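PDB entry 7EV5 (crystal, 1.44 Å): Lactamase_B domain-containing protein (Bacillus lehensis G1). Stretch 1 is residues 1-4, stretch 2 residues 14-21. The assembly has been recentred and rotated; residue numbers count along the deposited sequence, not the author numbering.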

ATOM      1  N   MET A   1       9.723   4.727  13.177  1.00 19.25           N
ATOM      2  CA  MET A   1       8.590   4.057  13.804  1.00 19.47           C
ATOM      3  C   MET A   1       7.851   3.141  12.826  1.00 14.39           C
ATOM      4  O   MET A   1       6.682   2.840  13.013  1.00 13.53           O
ATOM      5  N   PHE A   2       8.535   2.695  11.779  1.00 13.42           N
ATOM      6  CA  PHE A   2       7.947   1.713  10.883  1.00 12.07           C
ATOM      7  C   PHE A   2       9.037   0.795  10.364  1.00 13.17           C
ATOM      8  O   PHE A   2      10.229   1.128  10.390  1.00 13.88           O
ATOM      9  N   LYS A   3       8.610  -0.370   9.886  1.00 12.31           N
ATOM     10  CA  LYS A   3       9.496  -1.317   9.228  1.00 12.40           C
ATOM     11  C   LYS A   3       9.005  -1.613   7.819  1.00 10.61           C
ATOM     12  O   LYS A   3       7.811  -1.853   7.606  1.00 11.85           O
ATOM     13  N   GLN A   4       9.938  -1.597   6.876  1.00 12.24           N
ATOM     14  CA  GLN A   4       9.728  -2.084   5.522  1.00 12.68           C
ATOM     15  C   GLN A   4      10.026  -3.577   5.501  1.00 12.83           C
ATOM     16  O   GLN A   4      11.124  -4.002   5.891  1.00 14.29           O
ATOM     17  N   ALA A  14       5.562  -4.885   2.252  1.00 11.09           N
ATOM     18  CA  ALA A  14       4.610  -4.546   3.296  1.00  9.71           C
ATOM     19  C   ALA A  14       5.255  -3.526   4.219  1.00 10.63           C
ATOM     20  O   ALA A  14       6.473  -3.346   4.228  1.00 10.47           O
ATOM     21  N   TYR A  15       4.431  -2.856   5.011  1.00  8.47           N
ATOM     22  CA  TYR A  15       4.939  -1.947   6.031  1.00  8.26           C
ATOM     23  C   TYR A  15       4.206  -2.201   7.332  1.00  8.62           C
ATOM     24  O   TYR A  15       3.000  -2.453   7.336  1.00 10.21           O
ATOM     25  N   VAL A  16       4.933  -2.135   8.441  1.00  9.20           N
ATOM     26  CA  VAL A  16       4.307  -2.107   9.754  1.00  9.62           C
ATOM     27  C   VAL A  16       4.683  -0.795  10.417  1.00 11.79           C
ATOM     28  O   VAL A  16       5.866  -0.541  10.673  1.00 12.02           O
ATOM     29  N   LEU A  17       3.682   0.048  10.661  1.00 10.55           N
ATOM     30  CA  LEU A  17       3.836   1.296  11.396  1.00 11.66           C
ATOM     31  C   LEU A  17       3.407   1.047  12.835  1.00 12.45           C
ATOM     32  O   LEU A  17       2.375   0.418  13.071  1.00 12.46           O
ATOM     33  N   TYR A  18       4.195   1.522  13.796  1.00 12.77           N
ATOM     34  CA  TYR A  18       3.910   1.227  15.192  1.00 14.02           C
ATOM     35  C   TYR A  18       4.139   2.470  16.042  1.00 15.39           C
ATOM     36  O   TYR A  18       4.663   3.485  15.578  1.00 16.46           O
ATOM     37  N   ASN A  19       3.709   2.379  17.303  1.00 17.59           N
ATOM     38  CA  ASN A  19       3.887   3.428  18.300  1.00 18.90           C
ATOM     39  C   ASN A  19       4.573   2.838  19.528  1.00 22.22           C
ATOM     40  O   ASN A  19       4.854   1.637  19.595  1.00 22.82           O
ATOM     41  N   ASP A  20       4.830   3.696  20.520  1.00 25.87           N
ATOM     42  CA  ASP A  20       5.533   3.244  21.716  1.00 28.05           C
ATOM     43  C   ASP A  20       4.698   2.291  22.561  1.00 28.23           C
ATOM     44  O   ASP A  20       5.269   1.489  23.310  1.00 31.19           O
ATOM     45  N   ASP A  21       3.371   2.346  22.445  1.00 22.10           N
ATOM     46  CA  ASP A  21       2.469   1.415  23.116  1.00 25.72           C
ATOM     47  C   ASP A  21       2.384   0.059  22.423  1.00 21.52           C
ATOM     48  O   ASP A  21       1.537  -0.757  22.808  1.00 21.58           O
TER

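A two-stranded antiparallel pairing illustrates a general rule: the backbone sets the register, and side chains that share a face must then fit one another's contours. Here the strand at residues 2-4 runs against 14-18, held by hydrogen bonds from Lys3 N to Val16 O (2.9 Å), from Val16 N to Lys3 O (3.0 Å) and, where the pairing begins, from Tyr18 N to Met1 O (2.9 Å). Alternation along the strands places Phe2, Gln4, Tyr15 and Leu17 on one face and Lys3 with Val16 on the other.

On the face of Phe2, Gln4, Tyr15 and Leu17 the side chains interlock in pairs. Leu17 (chi1 t, chi2 p) reaches across so that its CD1 lies 4.0 Å from CB of Phe2 and 3.4 Å from O of Met1, filling the angle between side chain and backbone. Phe2, with chi1 p, brings its ring beside that of Tyr15, a residue in the m rotamer; CD1 of Phe2 meets CD1 of Tyr15 at 3.8 Å. The ring planes are inclined at 61° and meet obliquely, with centroids of the Phe2 and Tyr15 rings 6.0 Å apart. Farther along, the extended Gln4 (chi1 and chi2 both t) follows the tyrosine to its tip, where Gln4 NE2 donates a hydrogen bond to Tyr15 OH at 3.1 Å.

The opposite face is sparser. Val16 (t) stays close to its strand, while the all-t chain of Lys3 leads away, its amine far from the partner strand. Tyr18 (p) instead leans its ring across the start of stretch 1: CE2 comes within 3.8 Å of CA of Phe2, and one ring face covers O of Met1. Met1, folded m, m, m, curls back so that its CE rests 3.8 Å from CD1 of Tyr18, 3.7 Å from CA of Asn19 and 3.3 Å from OD1 of Asp20. Met1 thus packs beside Tyr18 and extends the contact past the strand pair to Asn19 and Asp20.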

ATOM      1  CB  MET A   1       7.622   5.082  14.406  1.00 22.62           C
ATOM      2  CG  MET A   1       8.241   5.960  15.491  1.00 20.10           C
ATOM      3  SD  MET A   1       8.874   5.020  16.893  1.00 24.47           S
ATOM      4  CE  MET A   1       7.348   4.453  17.640  1.00 24.91           C
ATOM      5  CB  PHE A   2       7.168   2.349   9.711  1.00 14.70           C
ATOM      6  CG  PHE A   2       8.043   2.956   8.650  1.00 13.19           C
ATOM      7  CD1 PHE A   2       8.416   2.223   7.532  1.00 18.23           C
ATOM      8  CD2 PHE A   2       8.468   4.271   8.756  1.00 16.84           C
ATOM      9  CE1 PHE A   2       9.225   2.781   6.550  1.00 18.02           C
ATOM     10  CE2 PHE A   2       9.274   4.835   7.775  1.00 19.17           C
ATOM     11  CZ  PHE A   2       9.649   4.090   6.673  1.00 17.77           C
ATOM     12  CB  LYS A   3       9.636  -2.620  10.014  1.00 13.66           C
ATOM     13  CG  LYS A   3      10.790  -3.463   9.488  1.00 16.36           C
ATOM     14  CD  LYS A   3      11.117  -4.659  10.355  1.00 24.24           C
ATOM     15  CE  LYS A   3      12.535  -5.145  10.055  1.00 25.16           C
ATOM     16  NZ  LYS A   3      12.740  -6.560  10.473  1.00 33.07           N
ATOM     17  CB  GLN A   4      10.681  -1.351   4.583  1.00 13.47           C
ATOM     18  CG  GLN A   4      10.585  -1.752   3.118  1.00 14.55           C
ATOM     19  CD  GLN A   4      11.591  -1.000   2.283  1.00 19.42           C
ATOM     20  OE1 GLN A   4      12.776  -0.993   2.593  1.00 23.44           O
ATOM     21  NE2 GLN A   4      11.120  -0.329   1.246  1.00 16.13           N
ATOM     22  CB  ALA A  14       4.252  -5.786   4.118  1.00  9.37           C
ATOM     23  CB  TYR A  15       4.786  -0.462   5.631  1.00  9.76           C
ATOM     24  CG  TYR A  15       5.663  -0.138   4.464  1.00  9.26           C
ATOM     25  CD1 TYR A  15       6.999   0.181   4.647  1.00 10.14           C
ATOM     26  CD2 TYR A  15       5.175  -0.203   3.169  1.00  8.88           C
ATOM     27  CE1 TYR A  15       7.816   0.438   3.576  1.00 10.60           C
ATOM     28  CE2 TYR A  15       5.995   0.039   2.086  1.00  8.11           C
ATOM     29  CZ  TYR A  15       7.317   0.374   2.294  1.00 10.57           C
ATOM     30  OH  TYR A  15       8.161   0.625   1.225  1.00 11.13           O
ATOM     31  CB  VAL A  16       4.704  -3.302  10.632  1.00 11.64           C
ATOM     32  CG1 VAL A  16       3.998  -3.177  11.973  1.00 12.22           C
ATOM     33  CG2 VAL A  16       4.333  -4.613   9.955  1.00 11.14           C
ATOM     34  CB  LEU A  17       2.934   2.362  10.769  1.00 11.65           C
ATOM     35  CG  LEU A  17       2.891   3.753  11.420  1.00 11.49           C
ATOM     36  CD1 LEU A  17       4.223   4.496  11.289  1.00 13.96           C
ATOM     37  CD2 LEU A  17       1.744   4.570  10.812  1.00 12.43           C
ATOM     38  CB  TYR A  18       4.739   0.036  15.700  1.00 14.02           C
ATOM     39  CG  TYR A  18       6.216   0.163  15.412  1.00 16.47           C
ATOM     40  CD1 TYR A  18       7.039   0.905  16.248  1.00 18.18           C
ATOM     41  CD2 TYR A  18       6.790  -0.444  14.301  1.00 17.06           C
ATOM     42  CE1 TYR A  18       8.385   1.040  15.993  1.00 24.78           C
ATOM     43  CE2 TYR A  18       8.135  -0.313  14.037  1.00 17.72           C
ATOM     44  CZ  TYR A  18       8.929   0.427  14.889  1.00 24.54           C
ATOM     45  OH  TYR A  18      10.275   0.563  14.640  1.00 29.14           O
ATOM     46  CB  ASN A  19       2.562   4.135  18.646  1.00 19.88           C
ATOM     47  CG  ASN A  19       1.519   3.203  19.276  1.00 20.68           C
ATOM     48  OD1 ASN A  19       1.838   2.137  19.804  1.00 21.66           O
ATOM     49  ND2 ASN A  19       0.257   3.627  19.235  1.00 17.44           N
ATOM     50  CB  ASP A  20       6.025   4.436  22.539  1.00 30.09           C
ATOM     51  CG  ASP A  20       7.173   5.171  21.869  1.00 40.98           C
ATOM     52  OD1 ASP A  20       7.719   4.649  20.875  1.00 47.51           O
ATOM     53  OD2 ASP A  20       7.537   6.268  22.342  1.00 51.65           O
ATOM     54  CB  ASP A  21       1.061   2.010  23.233  1.00 26.49           C
ATOM     55  CG  ASP A  21       0.997   3.185  24.190  1.00 36.41           C
ATOM     56  OD1 ASP A  21       0.037   3.982  24.091  1.00 36.81           O
ATOM     57  OD2 ASP A  21       1.901   3.307  25.040  1.00 39.15           O
TER